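Local coordinates for putative mannose-1-phosphate guanylyl transferase (Thermus thermophilus, PDB 2CU2) that probably transfers a guanylyl group from GTP to mannose 1-phosphate, releasing pyrophosphate and forming the activated sugar GDP-mannose, at the interface of chains A and B. Numbering follows the deposited sequence. Chains: chain A/B, putative mannose-1-phosphate guanylyl transferase.

The four contacts belong to one two-fold symmetric interface between the C-terminal beta-helix-like domains of the two chains. Contact 1 lies at its middle, with C-alpha centres about 14 Å from contact 2, 10 Å from contact 3 and 13 Å from contact 4. Contacts 2 and 4 are about 9 Å apart and share A:Val329 and B:Ala299, whereas contacts 3 and 4 stand about 20 Å apart. Strand 297-301 enters all four contacts, strand 314-319 pairs with it in parallel in contacts 1 to 3, and helix 327-334 joins in contacts 2 to 4. This continuous seam suggests a dimer, though the structure alone does not prove one in solution.

Contact 1: the interface of chains A and B. Residues chain A 297, 310, 312, 314-315; chain B 297, 310, 312, 314-315.
A:Val315 and B:Val315 reach toward each other tip to tip across the two-fold axis, their CG2 methyls meeting at a tight 3.4 Å. Each valine holds CG1 anti to its backbone N (chi1 176°), which leaves CG2 beside that nitrogen and aimed at its twin. The same methyl is also met obliquely by the aliphatic part of the partner's lysine, with A:Val315 CG2 4.0 Å from B:Lys310 CG. The lysine chain then bends at chi2 and chi4 and turns back to its own subunit, where B:Lys310 NZ gives a 2.8 Å hydrogen bond to B:Gly312 O, in the carbonyl plane and on a lone pair. That bond helps to hold the amino end of the lysine; A:Lys310 NZ and B:Lys310 NZ are 6.5 Å apart and not in contact. Farther out, A:Glu314 and B:Val297 lie alongside in parallel, the carboxylate OE2 of A:Glu314 lying 4.1 Å from B:Val297 CB. The backbone joins here as well: A:Val315 N donates to B:Val297 O at 3.0 Å, with its twin from B:Val315 to A:Val297. Thus, in the C-terminal beta-helix-like domains, the start of strand 314-319 in each chain pairs in parallel with the start of strand 297-301 in the other, and strand 306-311 supplies the lysines near the axis.

Contact 2: the interface of chains A and B. Residues chain A 316-319, 322, 325-326, 329; chain B 299-302.
A:Val317 N donates to B:Ala299 O at 2.9 Å. The carbonyl of the same valine accepts from B:Leu301 N, two residues farther along the partner strand, B:Leu301 N to A:Val317 O being 3.0 Å, so both backbone polar atoms of A:Val317 are used across the interface. B:Leu301 then sinks its side chain into chain A, which hides 111 Å² of it. With CG beside its own backbone N (chi1 -47°), the leucine spreads its two methyls to different partners. CD1 of B:Leu301 meets CD1 of A:Leu316 at 3.4 Å, the side chains crossing at about a right angle, while its CD2 packs 3.5 Å from A:Val329 CG2. A:Val318 slants across the leucine, its CB 3.5 Å from B:Leu301 CD1. With CG1 in the crowded position between N and carbonyl carbon (chi1 58°), its CG2 is anti to the backbone N and comes 3.6 Å from B:Leu301 CB. Beyond the leucine, the six-membered rim of the A:Trp322 indole turns its edge to the turning backbone, with CZ3 3.4 Å from B:Gly302 N. Strand 314-319 of the beta-helix-like domain, the 3-10 helix 320-326 and the start of helix 327-334 form this pocket, which receives the end of the partner's strand 297-301.

Contact 3: the interface of chains A and B. Residues chain A 284, 297-299, 301; chain B 17, 315-317, 329.
A:Ala299 is caught between B:Val315, B:Trp17 and B:Val329, and chain B hides 62 Å² of it. Its N donates to B:Val315 O at 2.8 Å. Further rungs follow along the parallel strand pair, from B:Val317 N to A:Ala299 O and from A:Leu301 N to B:Val317 O, the two-fold twins of those in contact 2. On the side-chain face, the six-membered tip of the B:Trp17 indole approaches the alanine, with CZ3 3.7 Å from A:Ala299 CB. The methyl stands out beyond the ring rim, on the same side of the ring plane as B:Val329, whose CG1 lies 3.5 Å above one face of the B:Trp17 indole. With CG1 anti to its backbone N (chi1 173°), B:Val329 directs its other branch, CG2, to A:Leu301, which packs tightly against it and B:Leu316 as its twin does in contact 2. Packing relaxes away from this core. A:Leu284 brings its CD1 methyl to 4.1 Å from B:Val329 CG2 and loses little surface, and A:Val298 meets B:Val315 mainly through its backbone. Strand hydrogen bonds therefore set the register of the two chains, while the alanine methyl is small, which probably lets the indole and the valine of helix 327-334 close over the seam. Together they probably hold the paired C-terminal regions in a fixed relative orientation.

Contact 4: the interface of chains A and B. Residues chain A 17, 329, 332-333; chain B 280, 282, 297, 299.
Helix 327-334 of chain A, with A:Arg332 and A:Leu333 in helical backbone geometry, lies against the extended strands 280-284 and 297-301 of chain B at B:Val282 and B:Val297. A:Leu333 carries much of the contact through its CD2 methyl, which sits 3.8 Å from B:Val282 CG2 where the two side chains cross at about a right angle. The same methyl lies 4.1 Å from B:Val297 CG1. Its third neighbour is polar: B:Arg280 stretches out with its chain extended from CG to NE and runs antiparallel to the leucine side chain. A:Leu333 CD2 consequently rests 3.9 Å above one face of the B:Arg280 guanidinium, displaced toward the rim. The far end of this group approaches the helix backbone, B:Arg280 NH2 lying 3.7 Å from A:Arg332 O, too distant to count as a hydrogen bond. A positive charge near the carbonyl end of a helix may still be favoured. A:Arg332 contributes its aliphatic base, with CB 4.0 Å from B:Val282 CG1, and then bends away at chi2 (-60°). Its NH1 remains 6.5 Å from B:Arg280 NH2, separating the like charges. At the other end, the indole tip of A:Trp17 meets the B:Ala299 methyl, the twin of the pair in contact 3. The site thus adds an apolar brace without hydrogen bonds, seating the C-terminal helix on the partner's strands and probably stabilising the paired chains.

Contact 1: the interface of chains A and B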
loop_
_atom_site.group_PDB
_atom_site.type_symbol
_atom_site.label_atom_id
_atom_site.label_comp_id
_atom_site.label_asym_id
_atom_site.label_seq_id
_atom_site.Cartn_x
_atom_site.Cartn_y
_atom_site.Cartn_z
ATOM N N VAL A 297 -2.281 7.505 -5.099
ATOM C CA VAL A 297 -3.185 7.713 -3.976
ATOM C C VAL A 297 -3.089 6.572 -2.953
ATOM O O VAL A 297 -2.781 5.433 -3.279
ATOM C CB VAL A 297 -4.609 7.787 -4.529
ATOM C CG1 VAL A 297 -5.614 7.800 -3.381
ATOM C CG2 VAL A 297 -4.781 9.045 -5.360
ATOM N N LYS A 310 4.034 4.012 0.956
ATOM C CA LYS A 310 4.139 3.595 -0.435
ATOM C C LYS A 310 5.190 4.414 -1.186
ATOM O O LYS A 310 5.127 5.634 -1.261
ATOM C CB LYS A 310 2.770 3.776 -1.092
ATOM C CG LYS A 310 2.802 3.479 -2.594
ATOM C CD LYS A 310 2.197 4.614 -3.422
ATOM C CE LYS A 310 2.352 4.387 -4.929
ATOM N NZ LYS A 310 3.742 4.612 -5.321
ATOM N N GLY A 312 7.137 4.005 -4.954
ATOM C CA GLY A 312 7.282 3.203 -6.156
ATOM C C GLY A 312 6.320 2.028 -6.096
ATOM O O GLY A 312 5.133 2.198 -5.800
ATOM N N GLU A 314 6.498 -0.476 -3.969
ATOM C CA GLU A 314 6.667 -1.142 -2.688
ATOM C C GLU A 314 5.764 -0.488 -1.655
ATOM O O GLU A 314 5.691 0.739 -1.566
ATOM C CB GLU A 314 8.125 -1.081 -2.238
ATOM C CG GLU A 314 9.073 -1.765 -3.206
ATOM C CD GLU A 314 10.434 -2.062 -2.603
ATOM O OE1 GLU A 314 11.121 -1.115 -2.179
ATOM O OE2 GLU A 314 10.818 -3.248 -2.552
ATOM N N VAL A 315 5.062 -1.317 -0.892
ATOM C CA VAL A 315 4.155 -0.827 0.131
ATOM C C VAL A 315 4.379 -1.519 1.464
ATOM O O VAL A 315 4.582 -2.728 1.534
ATOM C CB VAL A 315 2.678 -1.025 -0.278
ATOM C CG1 VAL A 315 1.764 -0.582 0.851
ATOM C CG2 VAL A 315 2.377 -0.219 -1.536
ATOM N N VAL B 297 6.600 -5.066 -4.279
ATOM C CA VAL B 297 6.435 -5.877 -3.081
ATOM C C VAL B 297 5.421 -5.255 -2.111
ATOM O O VAL B 297 5.237 -4.047 -2.052
ATOM C CB VAL B 297 7.799 -5.986 -2.397
ATOM C CG1 VAL B 297 7.647 -6.652 -1.033
ATOM C CG2 VAL B 297 8.747 -6.805 -3.252
ATOM N N LYS B 310 -2.634 -3.221 -3.996
ATOM C CA LYS B 310 -1.781 -2.263 -4.685
ATOM C C LYS B 310 -1.789 -2.494 -6.197
ATOM O O LYS B 310 -1.466 -3.566 -6.690
ATOM C CB LYS B 310 -0.359 -2.414 -4.143
ATOM C CG LYS B 310 0.645 -1.532 -4.891
ATOM C CD LYS B 310 1.858 -2.324 -5.383
ATOM C CE LYS B 310 2.797 -1.480 -6.250
ATOM N NZ LYS B 310 2.192 -1.261 -7.563
ATOM N N GLY B 312 -0.456 -0.232 -9.553
ATOM C CA GLY B 312 0.162 1.001 -10.007
ATOM C C GLY B 312 0.542 1.848 -8.804
ATOM O O GLY B 312 1.154 1.353 -7.852
ATOM N N GLU B 314 -1.577 3.256 -6.717
ATOM C CA GLU B 314 -2.736 3.362 -5.847
ATOM C C GLU B 314 -2.753 2.188 -4.882
ATOM O O GLU B 314 -2.539 1.041 -5.278
ATOM C CB GLU B 314 -4.024 3.397 -6.668
ATOM C CG GLU B 314 -4.088 4.581 -7.618
ATOM C CD GLU B 314 -5.488 4.856 -8.136
ATOM O OE1 GLU B 314 -6.075 3.965 -8.778
ATOM O OE2 GLU B 314 -6.003 5.967 -7.902
ATOM N N VAL B 315 -2.989 2.488 -3.610
ATOM C CA VAL B 315 -3.027 1.464 -2.580
ATOM C C VAL B 315 -4.266 1.583 -1.711
ATOM O O VAL B 315 -4.678 2.674 -1.326
ATOM C CB VAL B 315 -1.782 1.531 -1.668
ATOM C CG1 VAL B 315 -1.901 0.505 -0.554
ATOM C CG2 VAL B 315 -0.525 1.265 -2.485
#

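Contact 2: the interface of chains A and B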
loop_
_atom_site.group_PDB
_atom_site.type_symbol
_atom_site.label_atom_id
_atom_site.label_comp_id
_atom_site.label_asym_id
_atom_site.label_seq_id
_atom_site.Cartn_x
_atom_site.Cartn_y
_atom_site.Cartn_z
ATOM N N LEU A 316 4.334 -0.726 2.523
ATOM C CA LEU A 316 4.508 -1.219 3.878
ATOM C C LEU A 316 3.248 -0.946 4.687
ATOM O O LEU A 316 2.648 0.121 4.570
ATOM C CB LEU A 316 5.688 -0.501 4.547
ATOM C CG LEU A 316 5.757 -0.607 6.069
ATOM C CD1 LEU A 316 6.010 -2.045 6.462
ATOM C CD2 LEU A 316 6.860 0.298 6.613
ATOM N N VAL A 317 2.848 -1.913 5.502
ATOM C CA VAL A 317 1.699 -1.742 6.379
ATOM C C VAL A 317 2.088 -2.377 7.709
ATOM O O VAL A 317 2.299 -3.585 7.783
ATOM C CB VAL A 317 0.433 -2.432 5.830
ATOM C CG1 VAL A 317 -0.711 -2.290 6.838
ATOM C CG2 VAL A 317 0.036 -1.811 4.505
ATOM N N VAL A 318 2.196 -1.557 8.752
ATOM C CA VAL A 318 2.584 -2.032 10.083
ATOM C C VAL A 318 2.029 -1.110 11.172
ATOM O O VAL A 318 1.981 0.099 10.983
ATOM C CB VAL A 318 4.140 -2.072 10.216
ATOM C CG1 VAL A 318 4.716 -0.685 9.951
ATOM C CG2 VAL A 318 4.550 -2.544 11.616
ATOM N N PRO A 319 1.577 -1.670 12.313
ATOM C CA PRO A 319 1.140 -0.785 13.386
ATOM C C PRO A 319 2.284 0.091 13.861
ATOM O O PRO A 319 3.421 -0.340 14.010
ATOM C CB PRO A 319 0.648 -1.638 14.549
ATOM C CG PRO A 319 0.459 -3.058 14.043
ATOM C CD PRO A 319 1.354 -3.050 12.715
ATOM N N TRP A 322 4.943 -0.908 16.231
ATOM C CA TRP A 322 5.940 -1.909 15.858
ATOM C C TRP A 322 6.882 -1.390 14.762
ATOM O O TRP A 322 7.517 -2.154 14.046
ATOM C CB TRP A 322 5.202 -3.158 15.367
ATOM C CG TRP A 322 5.935 -4.385 15.749
ATOM C CD1 TRP A 322 6.788 -4.551 16.861
ATOM C CD2 TRP A 322 5.872 -5.666 15.075
ATOM N NE1 TRP A 322 7.267 -5.823 16.957
ATOM C CE2 TRP A 322 6.692 -6.560 15.805
ATOM C CE3 TRP A 322 5.208 -6.120 13.932
ATOM C CZ2 TRP A 322 6.828 -7.876 15.384
ATOM C CZ3 TRP A 322 5.345 -7.438 13.512
ATOM C CH2 TRP A 322 6.165 -8.317 14.242
ATOM N N GLU A 325 10.404 -2.880 13.910
ATOM C CA GLU A 325 10.474 -4.161 13.216
ATOM C C GLU A 325 10.494 -4.093 11.694
ATOM O O GLU A 325 10.669 -5.119 11.031
ATOM C CB GLU A 325 9.323 -5.057 13.674
ATOM C CG GLU A 325 9.622 -5.797 14.964
ATOM C CD GLU A 325 10.699 -6.848 14.790
ATOM O OE1 GLU A 325 10.409 -7.903 14.181
ATOM O OE2 GLU A 325 11.832 -6.618 15.265
ATOM N N VAL A 326 10.311 -2.897 11.140
ATOM C CA VAL A 326 10.327 -2.718 9.694
ATOM C C VAL A 326 11.651 -3.193 9.095
ATOM O O VAL A 326 11.707 -3.637 7.944
ATOM C CB VAL A 326 10.111 -1.230 9.310
ATOM C CG1 VAL A 326 10.362 -1.028 7.828
ATOM C CG2 VAL A 326 8.690 -0.805 9.664
ATOM N N VAL A 329 11.865 -6.484 7.205
ATOM C CA VAL A 329 11.423 -6.553 5.821
ATOM C C VAL A 329 12.616 -6.626 4.869
ATOM O O VAL A 329 12.669 -7.502 4.002
ATOM C CB VAL A 329 10.540 -5.325 5.446
ATOM C CG1 VAL A 329 10.239 -5.329 3.959
ATOM C CG2 VAL A 329 9.229 -5.361 6.236
ATOM N N ALA B 299 4.574 -5.484 1.999
ATOM C CA ALA B 299 4.992 -6.075 3.256
ATOM C C ALA B 299 3.994 -5.727 4.345
ATOM O O ALA B 299 3.617 -4.565 4.520
ATOM C CB ALA B 299 6.386 -5.585 3.640
ATOM N N THR B 300 3.548 -6.748 5.062
ATOM C CA THR B 300 2.610 -6.560 6.146
ATOM C C THR B 300 3.314 -7.082 7.387
ATOM O O THR B 300 3.964 -8.129 7.359
ATOM C CB THR B 300 1.289 -7.308 5.883
ATOM O OG1 THR B 300 1.538 -8.714 5.750
ATOM C CG2 THR B 300 0.659 -6.801 4.592
ATOM N N LEU B 301 3.193 -6.330 8.472
ATOM C CA LEU B 301 3.849 -6.672 9.714
ATOM C C LEU B 301 2.876 -6.547 10.882
ATOM O O LEU B 301 2.364 -5.457 11.167
ATOM C CB LEU B 301 5.043 -5.719 9.896
ATOM C CG LEU B 301 6.051 -5.400 8.791
ATOM C CD1 LEU B 301 6.757 -4.114 9.115
ATOM C CD2 LEU B 301 7.073 -6.532 8.665
ATOM N N GLY B 302 2.609 -7.674 11.535
ATOM C CA GLY B 302 1.728 -7.692 12.692
ATOM C C GLY B 302 0.294 -7.218 12.513
ATOM O O GLY B 302 -0.243 -6.526 13.377
#

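Contact 3: the interface of chains A and B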
loop_
_atom_site.group_PDB
_atom_site.type_symbol
_atom_site.label_atom_id
_atom_site.label_comp_id
_atom_site.label_asym_id
_atom_site.label_seq_id
_atom_site.Cartn_x
_atom_site.Cartn_y
_atom_site.Cartn_z
ATOM N N LEU A 284 -10.944 7.461 5.313
ATOM C CA LEU A 284 -12.344 7.221 5.665
ATOM C C LEU A 284 -12.469 6.479 7.003
ATOM O O LEU A 284 -12.159 5.305 7.126
ATOM C CB LEU A 284 -12.980 6.382 4.553
ATOM C CG LEU A 284 -13.283 7.188 3.287
ATOM C CD1 LEU A 284 -13.219 6.333 2.023
ATOM C CD2 LEU A 284 -14.675 7.819 3.299
ATOM N N VAL A 297 -2.281 7.505 -5.099
ATOM C CA VAL A 297 -3.185 7.713 -3.976
ATOM C C VAL A 297 -3.089 6.572 -2.953
ATOM O O VAL A 297 -2.781 5.433 -3.279
ATOM C CB VAL A 297 -4.609 7.787 -4.529
ATOM C CG1 VAL A 297 -5.614 7.800 -3.381
ATOM C CG2 VAL A 297 -4.781 9.045 -5.360
ATOM N N VAL A 298 -3.328 6.929 -1.679
ATOM C CA VAL A 298 -3.349 5.908 -0.641
ATOM C C VAL A 298 -4.656 5.948 0.150
ATOM O O VAL A 298 -5.016 6.946 0.760
ATOM C CB VAL A 298 -2.166 6.145 0.298
ATOM C CG1 VAL A 298 -2.303 5.257 1.534
ATOM C CG2 VAL A 298 -0.867 5.813 -0.412
ATOM N N ALA A 299 -5.523 4.948 0.062
ATOM C CA ALA A 299 -6.818 5.044 0.709
ATOM C C ALA A 299 -6.870 4.103 1.898
ATOM O O ALA A 299 -6.526 2.922 1.796
ATOM C CB ALA A 299 -7.934 4.710 -0.278
ATOM N N LEU A 301 -9.417 2.815 5.043
ATOM C CA LEU A 301 -10.813 2.738 5.408
ATOM C C LEU A 301 -10.980 1.969 6.716
ATOM O O LEU A 301 -10.639 0.783 6.802
ATOM C CB LEU A 301 -11.564 2.036 4.265
ATOM C CG LEU A 301 -11.384 2.389 2.788
ATOM C CD1 LEU A 301 -11.848 1.239 1.939
ATOM C CD2 LEU A 301 -12.188 3.643 2.441
ATOM N N TRP B 17 -11.691 -1.375 -6.426
ATOM C CA TRP B 17 -10.687 -0.327 -6.608
ATOM C C TRP B 17 -9.542 -0.768 -5.683
ATOM O O TRP B 17 -9.794 -1.344 -4.620
ATOM C CB TRP B 17 -11.256 1.018 -6.140
ATOM C CG TRP B 17 -10.296 2.171 -6.263
ATOM C CD1 TRP B 17 -10.175 3.035 -7.320
ATOM C CD2 TRP B 17 -9.287 2.550 -5.318
ATOM N NE1 TRP B 17 -9.149 3.928 -7.089
ATOM C CE2 TRP B 17 -8.588 3.654 -5.870
ATOM C CE3 TRP B 17 -8.902 2.065 -4.062
ATOM C CZ2 TRP B 17 -7.523 4.278 -5.203
ATOM C CZ3 TRP B 17 -7.845 2.681 -3.403
ATOM C CH2 TRP B 17 -7.167 3.778 -3.975
ATOM N N VAL B 315 -2.989 2.488 -3.610
ATOM C CA VAL B 315 -3.027 1.464 -2.580
ATOM C C VAL B 315 -4.266 1.583 -1.711
ATOM O O VAL B 315 -4.678 2.674 -1.326
ATOM C CB VAL B 315 -1.782 1.531 -1.668
ATOM C CG1 VAL B 315 -1.901 0.505 -0.554
ATOM C CG2 VAL B 315 -0.525 1.265 -2.485
ATOM N N LEU B 316 -4.849 0.435 -1.404
ATOM C CA LEU B 316 -6.033 0.358 -0.567
ATOM C C LEU B 316 -5.722 -0.451 0.685
ATOM O O LEU B 316 -5.037 -1.470 0.617
ATOM C CB LEU B 316 -7.169 -0.336 -1.332
ATOM C CG LEU B 316 -8.330 -0.846 -0.481
ATOM C CD1 LEU B 316 -9.051 0.327 0.142
ATOM C CD2 LEU B 316 -9.290 -1.670 -1.337
ATOM N N VAL B 317 -6.222 0.007 1.824
ATOM C CA VAL B 317 -6.054 -0.717 3.075
ATOM C C VAL B 317 -7.389 -0.617 3.803
ATOM O O VAL B 317 -7.810 0.473 4.182
ATOM C CB VAL B 317 -4.941 -0.114 3.958
ATOM C CG1 VAL B 317 -4.875 -0.865 5.291
ATOM C CG2 VAL B 317 -3.606 -0.205 3.246
ATOM N N VAL B 329 -14.332 5.091 -1.849
ATOM C CA VAL B 329 -13.052 5.632 -2.282
ATOM C C VAL B 329 -13.179 6.308 -3.646
ATOM O O VAL B 329 -12.754 7.454 -3.817
ATOM C CB VAL B 329 -11.963 4.521 -2.357
ATOM C CG1 VAL B 329 -10.692 5.073 -2.975
ATOM C CG2 VAL B 329 -11.662 3.988 -0.954
#

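Contact 4: the interface of chains A and B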
loop_
_atom_site.group_PDB
_atom_site.type_symbol
_atom_site.label_atom_id
_atom_site.label_comp_id
_atom_site.label_asym_id
_atom_site.label_seq_id
_atom_site.Cartn_x
_atom_site.Cartn_y
_atom_site.Cartn_z
ATOM N N TRP A 17 12.183 1.653 5.357
ATOM C CA TRP A 17 11.839 0.978 4.106
ATOM C C TRP A 17 10.325 1.210 3.981
ATOM O O TRP A 17 9.621 1.246 4.996
ATOM C CB TRP A 17 12.135 -0.522 4.232
ATOM C CG TRP A 17 11.797 -1.324 3.004
ATOM C CD1 TRP A 17 12.639 -1.643 1.970
ATOM C CD2 TRP A 17 10.514 -1.858 2.655
ATOM N NE1 TRP A 17 11.954 -2.344 0.999
ATOM C CE2 TRP A 17 10.650 -2.489 1.393
ATOM C CE3 TRP A 17 9.262 -1.862 3.282
ATOM C CZ2 TRP A 17 9.575 -3.119 0.747
ATOM C CZ3 TRP A 17 8.196 -2.483 2.642
ATOM C CH2 TRP A 17 8.360 -3.104 1.386
ATOM N N VAL A 329 11.865 -6.484 7.205
ATOM C CA VAL A 329 11.423 -6.553 5.821
ATOM C C VAL A 329 12.616 -6.626 4.869
ATOM O O VAL A 329 12.669 -7.502 4.002
ATOM C CB VAL A 329 10.540 -5.325 5.446
ATOM C CG1 VAL A 329 10.239 -5.329 3.959
ATOM C CG2 VAL A 329 9.229 -5.361 6.236
ATOM N N ARG A 332 14.215 -9.970 5.007
ATOM C CA ARG A 332 13.462 -10.960 4.241
ATOM C C ARG A 332 13.749 -10.825 2.753
ATOM O O ARG A 332 13.976 -11.821 2.068
ATOM C CB ARG A 332 11.955 -10.799 4.467
ATOM C CG ARG A 332 11.428 -11.390 5.760
ATOM C CD ARG A 332 11.691 -12.885 5.830
ATOM N NE ARG A 332 11.025 -13.510 6.970
ATOM C CZ ARG A 332 9.726 -13.789 7.017
ATOM N NH1 ARG A 332 8.943 -13.505 5.984
ATOM N NH2 ARG A 332 9.207 -14.349 8.102
ATOM N N LEU A 333 13.732 -9.593 2.256
ATOM C CA LEU A 333 13.983 -9.350 0.843
ATOM C C LEU A 333 15.395 -9.765 0.446
ATOM O O LEU A 333 15.589 -10.378 -0.603
ATOM C CB LEU A 333 13.746 -7.875 0.504
ATOM C CG LEU A 333 12.298 -7.378 0.617
ATOM C CD1 LEU A 333 12.249 -5.882 0.346
ATOM C CD2 LEU A 333 11.406 -8.126 -0.364
ATOM N N ARG B 280 5.097 -9.514 -4.926
ATOM C CA ARG B 280 5.443 -10.408 -3.819
ATOM C C ARG B 280 4.910 -9.934 -2.464
ATOM O O ARG B 280 4.946 -8.742 -2.148
ATOM C CB ARG B 280 6.965 -10.559 -3.740
ATOM C CG ARG B 280 7.479 -11.347 -2.535
ATOM C CD ARG B 280 9.017 -11.357 -2.496
ATOM N NE ARG B 280 9.556 -12.139 -1.382
ATOM C CZ ARG B 280 10.855 -12.338 -1.158
ATOM N NH1 ARG B 280 11.767 -11.812 -1.972
ATOM N NH2 ARG B 280 11.247 -13.064 -0.116
ATOM N N VAL B 282 5.387 -10.003 1.497
ATOM C CA VAL B 282 6.295 -10.293 2.598
ATOM C C VAL B 282 5.396 -10.259 3.824
ATOM O O VAL B 282 4.912 -9.198 4.223
ATOM C CB VAL B 282 7.398 -9.224 2.717
ATOM C CG1 VAL B 282 8.198 -9.441 3.994
ATOM C CG2 VAL B 282 8.320 -9.301 1.502
ATOM N N VAL B 297 6.600 -5.066 -4.279
ATOM C CA VAL B 297 6.435 -5.877 -3.081
ATOM C C VAL B 297 5.421 -5.255 -2.111
ATOM O O VAL B 297 5.237 -4.047 -2.052
ATOM C CB VAL B 297 7.799 -5.986 -2.397
ATOM C CG1 VAL B 297 7.647 -6.652 -1.033
ATOM C CG2 VAL B 297 8.747 -6.805 -3.252
ATOM N N ALA B 299 4.574 -5.484 1.999
ATOM C CA ALA B 299 4.992 -6.075 3.256
ATOM C C ALA B 299 3.994 -5.727 4.345
ATOM O O ALA B 299 3.617 -4.565 4.520
ATOM C CB ALA B 299 6.386 -5.585 3.640
#